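Local coordinates for Blr3880 protein (Bradyrhizobium japonicum, PDB 2OOD), which probably catalyses the zinc-dependent hydrolytic deamination of guanine to xanthine and ammonia in purine breakdown, at residues A[26-34]-A[430-438]; A[334-344]-A[442-453]. All coordinates share one frame; numbering follows the deposited sequence.

Contact 1: residues A[26-34]-A[430-438]; sequences EQAAARFHQ and GPRTVDEAA
The ring of F32 is the main bump here, and its hollow is built from the loop 431-433 and the first turn of the helix that begins at V434. With CG anti to the backbone N (chi1 174°), the ring is carried off strand 30-33 toward that turn. One face lies against the backbone at T433, whose C sits 3.5 Å above the ring plane toward the rim. At the edge, CZ of F32 lies 3.4 Å from O of P431, and the methyl of A437 approaches obliquely from the same side of the ring plane as T433, its CB 3.7 Å from CE1 of F32. Strand 30-33 pairs antiparallel with strand 11-15 in the N-terminal β-structure beside the TIM barrel of this amidohydrolase, and helix segment 434-438 runs across strand 30-33 at 103°; F13 of strand 11-15 touches A30, V434 and A437. Replacing F32 by an alanine takes away the ring, and the hollow at P431, T433 and A437 would probably be left as a gap. A second, smaller fit lies beside it, where CG2 of V434 meets CB of A30 at 3.8 Å. No hydrogen bond joins the segments; the fit rests on shape. T433 caps the first turn, OG1 accepting from N of E436, while R432 grips the E436 carboxylate side-on through NE and NH2 and, with its N also donating to OE1, ties loop to turn.

Contact 2: residues A[334-344]-A[442-453]; sequences SMISVLDDAYK and FAVMMVGDDRCV
The rings of Y343 and F442 meet edge-to-face: F442 presents its edge, with CZ 3.6 Å above the plane of the Y343 ring and toward its rim, and the two planes stand at 75°. One face of F442 is occupied by its own helix neighbour M446, whose CG lies over it toward the rim. M446, a selenomethionine like M445, then bends at chi2 and chi3, which folds its end back onto helix 335-344. There SE makes an oblique Met-aromatic contact, 4.6 Å from the centroid of the Y343 ring, and CE lies 3.5 Å from CD2 of Y343. The extended M445 takes a different course, crossing L339 with CG and CE against the leucine's CD1. Further along, I336 sends two branches into the partner: CG2 packs 4.0 Å from CG1 of V444, and CD1 reaches CG2 of V453 at 3.8 Å. No hydrogen bond crosses between the segments; the polar groups look elsewhere. S334 caps its helix, OG accepting from N of I336, and also bonds to A130. The D340 carboxylate, weakly paired with K344, has its strongest partner in N331 of the second subunit, and K344 forms a salt bridge to D341 of that subunit. The axes of segments 335-344 and 442-447 cross at -82°, 8.0 Å apart at closest; the contact thus joins helix 335-352, which packs on strand 320-323 of the amidohydrolase TIM barrel, to the last helix of the chain, 434-447, at the interface with the second subunit.

Overall arrangement
Helix 434-447 links the two contacts: contact 1 uses its first turn with the preceding loop, contact 2 its last turns with the chain beyond. Their centres lie about 18 Å apart. Along the sequence the segments alternate, 26-34, 334-344, 430-438 and 442-453, so two crossing connections tie early and middle parts of the chain to its C-terminal region. Contact 1 is a surface contact about 23 Å from the chain centre, against strand 30-33; contact 2 is buried, about 14 Å from it, against helix 335-352 and at the interface with the second subunit. One helix therefore bridges the N-terminal strands and the barrel's helical layer, away from the zinc and guanine sites.

Contact 1: residues A[26-34]-A[430-438]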
ATOM      1  N   GLU A  26      24.605  -9.165   2.469  1.00 41.05           N
ATOM      2  CA  GLU A  26      24.099  -8.006   3.186  1.00 39.62           C
ATOM      3  C   GLU A  26      24.141  -8.126   4.700  1.00 38.55           C
ATOM      4  O   GLU A  26      24.195  -7.111   5.393  1.00 37.60           O
ATOM      5  CB  GLU A  26      22.680  -7.708   2.721  1.00 41.08           C
ATOM      6  CG  GLU A  26      22.528  -7.771   1.216  1.00 44.04           C
ATOM      7  CD  GLU A  26      21.245  -7.126   0.733  1.00 46.25           C
ATOM      8  OE1 GLU A  26      21.168  -5.882   0.742  1.00 47.74           O
ATOM      9  OE2 GLU A  26      20.309  -7.859   0.353  1.00 48.91           O
ATOM     10  N   GLN A  27      24.129  -9.356   5.212  1.00 39.24           N
ATOM     11  CA  GLN A  27      24.170  -9.595   6.657  1.00 39.32           C
ATOM     12  C   GLN A  27      25.322  -8.816   7.285  1.00 38.35           C
ATOM     13  O   GLN A  27      25.228  -8.348   8.414  1.00 37.64           O
ATOM     14  CB  GLN A  27      24.371 -11.079   6.959  1.00 42.29           C
ATOM     15  CG  GLN A  27      23.378 -12.018   6.291  1.00 50.26           C
ATOM     16  CD  GLN A  27      23.629 -12.204   4.785  1.00 53.78           C
ATOM     17  OE1 GLN A  27      23.145 -11.430   3.937  1.00 54.64           O
ATOM     18  NE2 GLN A  27      24.403 -13.243   4.449  1.00 57.34           N
ATOM     19  N   ALA A  28      26.406  -8.690   6.532  1.00 37.55           N
ATOM     20  CA  ALA A  28      27.595  -7.990   6.980  1.00 36.43           C
ATOM     21  C   ALA A  28      27.352  -6.520   7.282  1.00 38.05           C
ATOM     22  O   ALA A  28      28.178  -5.875   7.932  1.00 39.18           O
ATOM     23  CB  ALA A  28      28.684  -8.119   5.930  1.00 35.97           C
ATOM     24  N   ALA A  29      26.241  -5.973   6.805  1.00 37.84           N
ATOM     25  CA  ALA A  29      25.959  -4.565   7.053  1.00 38.04           C
ATOM     26  C   ALA A  29      25.121  -4.413   8.314  1.00 38.41           C
ATOM     27  O   ALA A  29      25.052  -3.332   8.899  1.00 39.26           O
ATOM     28  CB  ALA A  29      25.237  -3.948   5.852  1.00 37.55           C
ATOM     29  N   ALA A  30      24.500  -5.512   8.736  1.00 37.24           N
ATOM     30  CA  ALA A  30      23.652  -5.525   9.922  1.00 36.88           C
ATOM     31  C   ALA A  30      24.395  -5.953  11.189  1.00 37.06           C
ATOM     32  O   ALA A  30      25.489  -6.518  11.132  1.00 37.43           O
ATOM     33  CB  ALA A  30      22.457  -6.444   9.689  1.00 36.17           C
ATOM     34  N   ARG A  31      23.780  -5.667  12.331  1.00 36.34           N
ATOM     35  CA  ARG A  31      24.329  -6.004  13.641  1.00 36.80           C
ATOM     36  C   ARG A  31      23.166  -6.559  14.452  1.00 36.28           C
ATOM     37  O   ARG A  31      22.181  -5.870  14.699  1.00 36.78           O
ATOM     38  CB  ARG A  31      24.890  -4.755  14.320  1.00 34.81           C
ATOM     39  CG  ARG A  31      25.470  -4.998  15.689  1.00 34.55           C
ATOM     40  CD  ARG A  31      25.497  -3.704  16.481  1.00 35.82           C
ATOM     41  NE  ARG A  31      26.660  -2.861  16.218  1.00 35.96           N
ATOM     42  CZ  ARG A  31      26.665  -1.539  16.365  1.00 36.96           C
ATOM     43  NH1 ARG A  31      25.570  -0.908  16.759  1.00 36.87           N
ATOM     44  NH2 ARG A  31      27.768  -0.844  16.141  1.00 38.44           N
ATOM     45  N   PHE A  32      23.278  -7.810  14.864  1.00 36.42           N
ATOM     46  CA  PHE A  32      22.207  -8.440  15.612  1.00 37.23           C
ATOM     47  C   PHE A  32      22.616  -8.937  16.995  1.00 39.24           C
ATOM     48  O   PHE A  32      23.675  -9.539  17.162  1.00 39.92           O
ATOM     49  CB  PHE A  32      21.661  -9.607  14.801  1.00 36.78           C
ATOM     50  CG  PHE A  32      20.642 -10.422  15.523  1.00 36.53           C
ATOM     51  CD1 PHE A  32      19.367  -9.923  15.744  1.00 37.21           C
ATOM     52  CD2 PHE A  32      20.945 -11.708  15.947  1.00 36.40           C
ATOM     53  CE1 PHE A  32      18.393 -10.701  16.381  1.00 38.38           C
ATOM     54  CE2 PHE A  32      19.987 -12.499  16.585  1.00 38.06           C
ATOM     55  CZ  PHE A  32      18.706 -11.994  16.800  1.00 38.83           C
ATOM     56  N   HIS A  33      21.764  -8.673  17.982  1.00 39.99           N
ATOM     57  CA  HIS A  33      21.979  -9.113  19.357  1.00 39.74           C
ATOM     58  C   HIS A  33      20.682  -9.754  19.809  1.00 39.78           C
ATOM     59  O   HIS A  33      19.704  -9.050  20.034  1.00 40.72           O
ATOM     60  CB  HIS A  33      22.287  -7.926  20.272  1.00 39.68           C
ATOM     61  CG  HIS A  33      23.687  -7.414  20.148  1.00 40.79           C
ATOM     62  ND1 HIS A  33      24.789  -8.202  20.400  1.00 41.13           N
ATOM     63  CD2 HIS A  33      24.166  -6.198  19.793  1.00 41.20           C
ATOM     64  CE1 HIS A  33      25.887  -7.493  20.205  1.00 41.45           C
ATOM     65  NE2 HIS A  33      25.537  -6.275  19.834  1.00 40.91           N
ATOM     66  N   GLN A  34      20.654 -11.079  19.922  1.00 41.29           N
ATOM     67  CA  GLN A  34      19.435 -11.752  20.361  1.00 41.81           C
ATOM     68  C   GLN A  34      19.063 -11.290  21.765  1.00 42.41           C
ATOM     69  O   GLN A  34      17.881 -11.148  22.086  1.00 41.99           O
ATOM     70  CB  GLN A  34      19.603 -13.264  20.369  1.00 42.26           C
ATOM     71  CG  GLN A  34      18.334 -13.969  20.798  1.00 46.83           C
ATOM     72  CD  GLN A  34      18.470 -15.481  20.825  1.00 49.51           C
ATOM     73  OE1 GLN A  34      18.918 -16.105  19.852  1.00 50.82           O
ATOM     74  NE2 GLN A  34      18.075 -16.084  21.943  1.00 51.77           N
ATOM     75  N   GLY A 430      10.629 -16.215  18.598  1.00 45.45           N
ATOM     76  CA  GLY A 430      11.796 -15.328  18.591  1.00 43.69           C
ATOM     77  C   GLY A 430      12.983 -15.539  17.652  1.00 42.36           C
ATOM     78  O   GLY A 430      13.540 -16.636  17.594  1.00 42.95           O
ATOM     79  N   PRO A 431      13.418 -14.493  16.917  1.00 40.87           N
ATOM     80  CA  PRO A 431      14.552 -14.584  15.984  1.00 40.44           C
ATOM     81  C   PRO A 431      15.870 -14.914  16.705  1.00 40.36           C
ATOM     82  O   PRO A 431      16.253 -14.234  17.660  1.00 38.66           O
ATOM     83  CB  PRO A 431      14.567 -13.200  15.332  1.00 37.95           C
ATOM     84  CG  PRO A 431      14.136 -12.324  16.441  1.00 37.64           C
ATOM     85  CD  PRO A 431      12.959 -13.098  17.022  1.00 39.38           C
ATOM     86  N   ARG A 432      16.558 -15.949  16.228  1.00 40.87           N
ATOM     87  CA  ARG A 432      17.806 -16.407  16.837  1.00 41.85           C
ATOM     88  C   ARG A 432      19.084 -15.998  16.109  1.00 42.65           C
ATOM     89  O   ARG A 432      20.180 -16.120  16.662  1.00 43.26           O
ATOM     90  CB  ARG A 432      17.755 -17.930  16.981  1.00 41.79           C
ATOM     91  CG  ARG A 432      16.513 -18.394  17.732  1.00 42.01           C
ATOM     92  CD  ARG A 432      16.155 -19.828  17.429  1.00 42.15           C
ATOM     93  NE  ARG A 432      15.949 -20.042  16.002  1.00 43.44           N
ATOM     94  CZ  ARG A 432      15.540 -21.193  15.475  1.00 44.06           C
ATOM     95  NH1 ARG A 432      15.291 -22.232  16.264  1.00 44.94           N
ATOM     96  NH2 ARG A 432      15.394 -21.312  14.162  1.00 44.92           N
ATOM     97  N   THR A 433      18.943 -15.512  14.876  1.00 42.98           N
ATOM     98  CA  THR A 433      20.095 -15.086  14.077  1.00 41.67           C
ATOM     99  C   THR A 433      19.755 -13.840  13.270  1.00 41.63           C
ATOM    100  O   THR A 433      18.581 -13.549  13.039  1.00 42.90           O
ATOM    101  CB  THR A 433      20.511 -16.169  13.085  1.00 41.82           C
ATOM    102  OG1 THR A 433      19.450 -16.374  12.149  1.00 42.23           O
ATOM    103  CG2 THR A 433      20.782 -17.474  13.797  1.00 41.21           C
ATOM    104  N   VAL A 434      20.778 -13.113  12.829  1.00 39.95           N
ATOM    105  CA  VAL A 434      20.555 -11.907  12.043  1.00 38.36           C
ATOM    106  C   VAL A 434      19.673 -12.178  10.819  1.00 39.51           C
ATOM    107  O   VAL A 434      18.889 -11.322  10.417  1.00 39.82           O
ATOM    108  CB  VAL A 434      21.879 -11.291  11.568  1.00 35.83           C
ATOM    109  CG1 VAL A 434      22.608 -12.259  10.670  1.00 33.41           C
ATOM    110  CG2 VAL A 434      21.606  -9.993  10.847  1.00 33.32           C
ATOM    111  N   ASP A 435      19.797 -13.367  10.233  1.00 40.27           N
ATOM    112  CA  ASP A 435      18.996 -13.727   9.065  1.00 42.49           C
ATOM    113  C   ASP A 435      17.529 -13.902   9.447  1.00 41.65           C
ATOM    114  O   ASP A 435      16.634 -13.474   8.710  1.00 41.43           O
ATOM    115  CB  ASP A 435      19.499 -15.033   8.438  1.00 47.51           C
ATOM    116  CG  ASP A 435      20.997 -15.012   8.158  1.00 53.07           C
ATOM    117  OD1 ASP A 435      21.436 -14.261   7.239  1.00 56.25           O
ATOM    118  OD2 ASP A 435      21.736 -15.746   8.873  1.00 56.18           O
ATOM    119  N   GLU A 436      17.269 -14.542  10.583  1.00 38.35           N
ATOM    120  CA  GLU A 436      15.890 -14.738  10.994  1.00 38.04           C
ATOM    121  C   GLU A 436      15.288 -13.387  11.341  1.00 36.81           C
ATOM    122  O   GLU A 436      14.116 -13.143  11.082  1.00 36.38           O
ATOM    123  CB  GLU A 436      15.794 -15.680  12.200  1.00 38.80           C
ATOM    124  CG  GLU A 436      16.349 -17.074  11.954  1.00 41.80           C
ATOM    125  CD  GLU A 436      15.974 -18.064  13.047  1.00 43.23           C
ATOM    126  OE1 GLU A 436      16.179 -17.748  14.244  1.00 44.44           O
ATOM    127  OE2 GLU A 436      15.479 -19.162  12.711  1.00 44.19           O
ATOM    128  N   ALA A 437      16.098 -12.501  11.912  1.00 34.62           N
ATOM    129  CA  ALA A 437      15.621 -11.178  12.280  1.00 33.38           C
ATOM    130  C   ALA A 437      15.249 -10.413  11.014  1.00 34.08           C
ATOM    131  O   ALA A 437      14.159  -9.851  10.911  1.00 34.02           O
ATOM    132  CB  ALA A 437      16.695 -10.428  13.062  1.00 32.22           C
ATOM    133  N   ALA A 438      16.159 -10.401  10.047  1.00 34.52           N
ATOM    134  CA  ALA A 438      15.918  -9.708   8.786  1.00 35.32           C
ATOM    135  C   ALA A 438      14.672 -10.285   8.128  1.00 34.51           C
ATOM    136  O   ALA A 438      13.835  -9.566   7.586  1.00 33.77           O
ATOM    137  CB  ALA A 438      17.121  -9.871   7.867  1.00 33.33           C
TER

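Contact 2: residues A[334-344]-A[442-453]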
ATOM      1  N   SER A 334       3.419   6.167   8.512  1.00 30.89           N
ATOM      2  CA  SER A 334       4.499   5.280   8.915  1.00 31.49           C
ATOM      3  C   SER A 334       5.542   4.949   7.853  1.00 32.20           C
ATOM      4  O   SER A 334       5.214   4.753   6.687  1.00 32.32           O
ATOM      5  CB  SER A 334       3.913   3.978   9.446  1.00 29.96           C
ATOM      6  OG  SER A 334       4.939   3.159   9.971  1.00 31.54           O
HETATM    7  N   MSE A 335       6.804   4.878   8.269  1.00 32.88           N
HETATM    8  CA  MSE A 335       7.886   4.532   7.359  1.00 34.15           C
HETATM    9  C   MSE A 335       7.775   3.058   6.976  1.00 34.84           C
HETATM   10  O   MSE A 335       8.367   2.615   5.992  1.00 36.05           O
HETATM   11  CB  MSE A 335       9.244   4.792   8.003  1.00 37.74           C
HETATM   12  CG  MSE A 335       9.536   6.256   8.230  1.00 42.77           C
HETATM   13 SE   MSE A 335       9.261   7.313   6.615  1.00 49.83          SE
HETATM   14  CE  MSE A 335      10.729   6.600   5.541  1.00 48.05           C
ATOM     15  N   ILE A 336       7.019   2.299   7.759  1.00 33.71           N
ATOM     16  CA  ILE A 336       6.820   0.891   7.472  1.00 32.83           C
ATOM     17  C   ILE A 336       5.928   0.790   6.238  1.00 33.44           C
ATOM     18  O   ILE A 336       6.138  -0.065   5.381  1.00 32.59           O
ATOM     19  CB  ILE A 336       6.151   0.179   8.662  1.00 32.81           C
ATOM     20  CG1 ILE A 336       7.086   0.213   9.864  1.00 33.46           C
ATOM     21  CG2 ILE A 336       5.825  -1.256   8.315  1.00 31.15           C
ATOM     22  CD1 ILE A 336       6.471  -0.371  11.095  1.00 34.40           C
ATOM     23  N   SER A 337       4.935   1.672   6.151  1.00 33.63           N
ATOM     24  CA  SER A 337       4.020   1.695   5.015  1.00 33.26           C
ATOM     25  C   SER A 337       4.751   2.218   3.793  1.00 33.30           C
ATOM     26  O   SER A 337       4.450   1.829   2.667  1.00 34.61           O
ATOM     27  CB  SER A 337       2.825   2.597   5.307  1.00 34.28           C
ATOM     28  OG  SER A 337       2.031   2.072   6.355  1.00 37.29           O
ATOM     29  N   VAL A 338       5.708   3.112   4.023  1.00 33.27           N
ATOM     30  CA  VAL A 338       6.506   3.682   2.947  1.00 33.41           C
ATOM     31  C   VAL A 338       7.367   2.589   2.323  1.00 34.21           C
ATOM     32  O   VAL A 338       7.533   2.550   1.104  1.00 33.68           O
ATOM     33  CB  VAL A 338       7.433   4.811   3.463  1.00 32.73           C
ATOM     34  CG1 VAL A 338       8.460   5.171   2.406  1.00 32.10           C
ATOM     35  CG2 VAL A 338       6.610   6.031   3.826  1.00 32.82           C
ATOM     36  N   LEU A 339       7.905   1.701   3.161  1.00 32.70           N
ATOM     37  CA  LEU A 339       8.744   0.606   2.683  1.00 32.92           C
ATOM     38  C   LEU A 339       7.939  -0.374   1.844  1.00 32.81           C
ATOM     39  O   LEU A 339       8.473  -0.984   0.918  1.00 33.01           O
ATOM     40  CB  LEU A 339       9.414  -0.122   3.858  1.00 32.52           C
ATOM     41  CG  LEU A 339      10.558   0.647   4.539  1.00 33.11           C
ATOM     42  CD1 LEU A 339      11.011  -0.072   5.801  1.00 31.38           C
ATOM     43  CD2 LEU A 339      11.712   0.812   3.561  1.00 31.70           C
ATOM     44  N   ASP A 340       6.655  -0.520   2.162  1.00 32.81           N
ATOM     45  CA  ASP A 340       5.774  -1.413   1.414  1.00 32.55           C
ATOM     46  C   ASP A 340       5.697  -0.944  -0.042  1.00 33.76           C
ATOM     47  O   ASP A 340       5.907  -1.724  -0.965  1.00 32.78           O
ATOM     48  CB  ASP A 340       4.377  -1.430   2.046  1.00 31.59           C
ATOM     49  CG  ASP A 340       3.326  -2.046   1.136  1.00 32.71           C
ATOM     50  OD1 ASP A 340       3.605  -3.084   0.510  1.00 32.65           O
ATOM     51  OD2 ASP A 340       2.210  -1.502   1.051  1.00 33.66           O
ATOM     52  N   ASP A 341       5.400   0.337  -0.242  1.00 33.58           N
ATOM     53  CA  ASP A 341       5.315   0.885  -1.586  1.00 34.20           C
ATOM     54  C   ASP A 341       6.702   1.035  -2.201  1.00 34.49           C
ATOM     55  O   ASP A 341       6.847   0.957  -3.417  1.00 35.43           O
ATOM     56  CB  ASP A 341       4.606   2.242  -1.582  1.00 35.19           C
ATOM     57  CG  ASP A 341       3.095   2.116  -1.463  1.00 37.47           C
ATOM     58  OD1 ASP A 341       2.573   0.976  -1.465  1.00 37.81           O
ATOM     59  OD2 ASP A 341       2.424   3.165  -1.374  1.00 37.27           O
ATOM     60  N   ALA A 342       7.720   1.241  -1.369  1.00 33.22           N
ATOM     61  CA  ALA A 342       9.087   1.387  -1.871  1.00 32.96           C
ATOM     62  C   ALA A 342       9.521   0.102  -2.577  1.00 32.84           C
ATOM     63  O   ALA A 342      10.110   0.133  -3.656  1.00 30.97           O
ATOM     64  CB  ALA A 342      10.036   1.705  -0.728  1.00 32.44           C
ATOM     65  N   TYR A 343       9.223  -1.029  -1.952  1.00 32.53           N
ATOM     66  CA  TYR A 343       9.555  -2.327  -2.515  1.00 32.87           C
ATOM     67  C   TYR A 343       8.782  -2.530  -3.825  1.00 32.71           C
ATOM     68  O   TYR A 343       9.330  -3.003  -4.813  1.00 33.13           O
ATOM     69  CB  TYR A 343       9.191  -3.424  -1.507  1.00 31.77           C
ATOM     70  CG  TYR A 343       9.373  -4.833  -2.007  1.00 31.83           C
ATOM     71  CD1 TYR A 343      10.615  -5.453  -1.974  1.00 32.22           C
ATOM     72  CD2 TYR A 343       8.304  -5.543  -2.533  1.00 31.65           C
ATOM     73  CE1 TYR A 343      10.788  -6.759  -2.459  1.00 31.06           C
ATOM     74  CE2 TYR A 343       8.464  -6.839  -3.016  1.00 30.86           C
ATOM     75  CZ  TYR A 343       9.705  -7.444  -2.977  1.00 30.60           C
ATOM     76  OH  TYR A 343       9.851  -8.733  -3.454  1.00 29.17           O
ATOM     77  N   LYS A 344       7.506  -2.164  -3.827  1.00 33.28           N
ATOM     78  CA  LYS A 344       6.677  -2.313  -5.013  1.00 33.61           C
ATOM     79  C   LYS A 344       7.209  -1.513  -6.197  1.00 33.77           C
ATOM     80  O   LYS A 344       7.246  -2.013  -7.319  1.00 34.93           O
ATOM     81  CB  LYS A 344       5.237  -1.915  -4.688  1.00 33.50           C
ATOM     82  CG  LYS A 344       4.586  -2.908  -3.747  1.00 33.68           C
ATOM     83  CD  LYS A 344       3.200  -2.517  -3.297  1.00 33.47           C
ATOM     84  CE  LYS A 344       2.634  -3.627  -2.426  1.00 33.86           C
ATOM     85  NZ  LYS A 344       1.388  -3.261  -1.709  1.00 34.24           N
ATOM     86  N   PHE A 442      11.168  -8.196   7.119  1.00 32.60           N
ATOM     87  CA  PHE A 442      10.592  -8.074   5.795  1.00 32.87           C
ATOM     88  C   PHE A 442       9.094  -8.335   5.906  1.00 34.02           C
ATOM     89  O   PHE A 442       8.303  -7.795   5.139  1.00 34.67           O
ATOM     90  CB  PHE A 442      11.202  -9.077   4.816  1.00 32.09           C
ATOM     91  CG  PHE A 442      10.818  -8.819   3.382  1.00 32.04           C
ATOM     92  CD1 PHE A 442      11.347  -7.726   2.689  1.00 31.48           C
ATOM     93  CD2 PHE A 442       9.883  -9.622   2.738  1.00 30.38           C
ATOM     94  CE1 PHE A 442      10.942  -7.441   1.378  1.00 29.55           C
ATOM     95  CE2 PHE A 442       9.478  -9.336   1.425  1.00 28.50           C
ATOM     96  CZ  PHE A 442      10.008  -8.246   0.756  1.00 28.74           C
ATOM     97  N   ALA A 443       8.705  -9.177   6.856  1.00 33.43           N
ATOM     98  CA  ALA A 443       7.296  -9.471   7.053  1.00 32.41           C
ATOM     99  C   ALA A 443       6.628  -8.264   7.712  1.00 33.31           C
ATOM    100  O   ALA A 443       5.442  -8.022   7.513  1.00 35.22           O
ATOM    101  CB  ALA A 443       7.134 -10.701   7.917  1.00 32.72           C
ATOM    102  N   VAL A 444       7.386  -7.512   8.508  1.00 32.45           N
ATOM    103  CA  VAL A 444       6.843  -6.323   9.150  1.00 32.24           C
ATOM    104  C   VAL A 444       6.492  -5.331   8.048  1.00 34.62           C
ATOM    105  O   VAL A 444       5.398  -4.771   8.028  1.00 34.05           O
ATOM    106  CB  VAL A 444       7.866  -5.674  10.095  1.00 30.66           C
ATOM    107  CG1 VAL A 444       7.460  -4.254  10.402  1.00 27.90           C
ATOM    108  CG2 VAL A 444       7.953  -6.469  11.375  1.00 28.03           C
HETATM  109  N   MSE A 445       7.436  -5.137   7.128  1.00 36.67           N
HETATM  110  CA  MSE A 445       7.290  -4.236   5.983  1.00 38.26           C
HETATM  111  C   MSE A 445       6.116  -4.566   5.066  1.00 37.97           C
HETATM  112  O   MSE A 445       5.257  -3.724   4.807  1.00 37.32           O
HETATM  113  CB  MSE A 445       8.533  -4.286   5.092  1.00 41.24           C
HETATM  114  CG  MSE A 445       9.766  -3.555   5.551  1.00 47.31           C
HETATM  115 SE   MSE A 445      11.216  -3.985   4.288  1.00 50.23          SE
HETATM  116  CE  MSE A 445      12.604  -2.794   4.969  1.00 55.74           C
HETATM  117  N   MSE A 446       6.106  -5.799   4.562  1.00 36.41           N
HETATM  118  CA  MSE A 446       5.105  -6.244   3.601  1.00 35.81           C
HETATM  119  C   MSE A 446       3.797  -6.849   4.102  1.00 36.24           C
HETATM  120  O   MSE A 446       2.764  -6.675   3.460  1.00 36.08           O
HETATM  121  CB  MSE A 446       5.749  -7.230   2.623  1.00 37.21           C
HETATM  122  CG  MSE A 446       7.114  -6.813   2.103  1.00 40.91           C
HETATM  123 SE   MSE A 446       7.162  -5.037   1.282  1.00 49.02          SE
HETATM  124  CE  MSE A 446       5.828  -5.310  -0.124  1.00 44.89           C
ATOM    125  N   VAL A 447       3.819  -7.571   5.218  1.00 34.29           N
ATOM    126  CA  VAL A 447       2.585  -8.172   5.711  1.00 32.89           C
ATOM    127  C   VAL A 447       1.932  -7.379   6.834  1.00 32.69           C
ATOM    128  O   VAL A 447       0.725  -7.491   7.051  1.00 32.73           O
ATOM    129  CB  VAL A 447       2.812  -9.615   6.188  1.00 31.83           C
ATOM    130  CG1 VAL A 447       1.489 -10.273   6.491  1.00 30.56           C
ATOM    131  CG2 VAL A 447       3.545 -10.394   5.128  1.00 31.33           C
ATOM    132  N   GLY A 448       2.725  -6.573   7.538  1.00 32.96           N
ATOM    133  CA  GLY A 448       2.190  -5.769   8.626  1.00 34.77           C
ATOM    134  C   GLY A 448       2.094  -4.288   8.291  1.00 35.58           C
ATOM    135  O   GLY A 448       2.162  -3.906   7.123  1.00 36.07           O
ATOM    136  N   ASP A 449       1.908  -3.463   9.319  1.00 35.85           N
ATOM    137  CA  ASP A 449       1.826  -2.008   9.178  1.00 37.22           C
ATOM    138  C   ASP A 449       2.204  -1.322  10.494  1.00 37.17           C
ATOM    139  O   ASP A 449       3.049  -1.844  11.223  1.00 37.85           O
ATOM    140  CB  ASP A 449       0.433  -1.561   8.707  1.00 39.33           C
ATOM    141  CG  ASP A 449      -0.695  -2.259   9.438  1.00 40.29           C
ATOM    142  OD1 ASP A 449      -0.591  -2.411  10.669  1.00 40.70           O
ATOM    143  OD2 ASP A 449      -1.693  -2.640   8.779  1.00 40.53           O
ATOM    144  N   ASP A 450       1.609  -0.176  10.825  1.00 35.85           N
ATOM    145  CA  ASP A 450       2.013   0.475  12.070  1.00 34.65           C
ATOM    146  C   ASP A 450       1.630  -0.284  13.340  1.00 34.47           C
ATOM    147  O   ASP A 450       2.128   0.031  14.421  1.00 33.99           O
ATOM    148  CB  ASP A 450       1.536   1.945  12.143  1.00 34.84           C
ATOM    149  CG  ASP A 450       0.029   2.095  12.264  1.00 35.63           C
ATOM    150  OD1 ASP A 450      -0.598   1.434  13.119  1.00 35.05           O
ATOM    151  OD2 ASP A 450      -0.532   2.912  11.509  1.00 37.15           O
ATOM    152  N   ARG A 451       0.775  -1.300  13.212  1.00 33.40           N
ATOM    153  CA  ARG A 451       0.384  -2.094  14.371  1.00 32.54           C
ATOM    154  C   ARG A 451       1.630  -2.831  14.882  1.00 33.49           C
ATOM    155  O   ARG A 451       1.616  -3.424  15.957  1.00 34.27           O
ATOM    156  CB  ARG A 451      -0.718  -3.109  14.009  1.00 31.05           C
ATOM    157  CG  ARG A 451      -1.844  -2.538  13.173  1.00 31.06           C
ATOM    158  CD  ARG A 451      -3.217  -3.077  13.543  1.00 30.26           C
ATOM    159  NE  ARG A 451      -3.825  -4.058  12.631  1.00 30.77           N
ATOM    160  CZ  ARG A 451      -3.876  -3.964  11.304  1.00 31.65           C
ATOM    161  NH1 ARG A 451      -3.336  -2.941  10.672  1.00 32.98           N
ATOM    162  NH2 ARG A 451      -4.523  -4.875  10.599  1.00 31.95           N
ATOM    163  N   CYS A 452       2.710  -2.787  14.107  1.00 32.67           N
ATOM    164  CA  CYS A 452       3.952  -3.443  14.496  1.00 32.81           C
ATOM    165  C   CYS A 452       4.795  -2.552  15.398  1.00 32.18           C
ATOM    166  O   CYS A 452       5.783  -2.999  15.983  1.00 32.18           O
ATOM    167  CB  CYS A 452       4.757  -3.836  13.258  1.00 31.57           C
ATOM    168  SG  CYS A 452       4.019  -5.189  12.341  1.00 34.80           S
ATOM    169  N   VAL A 453       4.404  -1.289  15.503  1.00 31.98           N
ATOM    170  CA  VAL A 453       5.116  -0.348  16.350  1.00 33.30           C
ATOM    171  C   VAL A 453       4.497  -0.444  17.739  1.00 34.36           C
ATOM    172  O   VAL A 453       3.390   0.043  17.972  1.00 33.95           O
ATOM    173  CB  VAL A 453       4.978   1.086  15.816  1.00 32.33           C
ATOM    174  CG1 VAL A 453       5.694   2.068  16.732  1.00 31.40           C
ATOM    175  CG2 VAL A 453       5.543   1.154  14.423  1.00 31.38           C
TER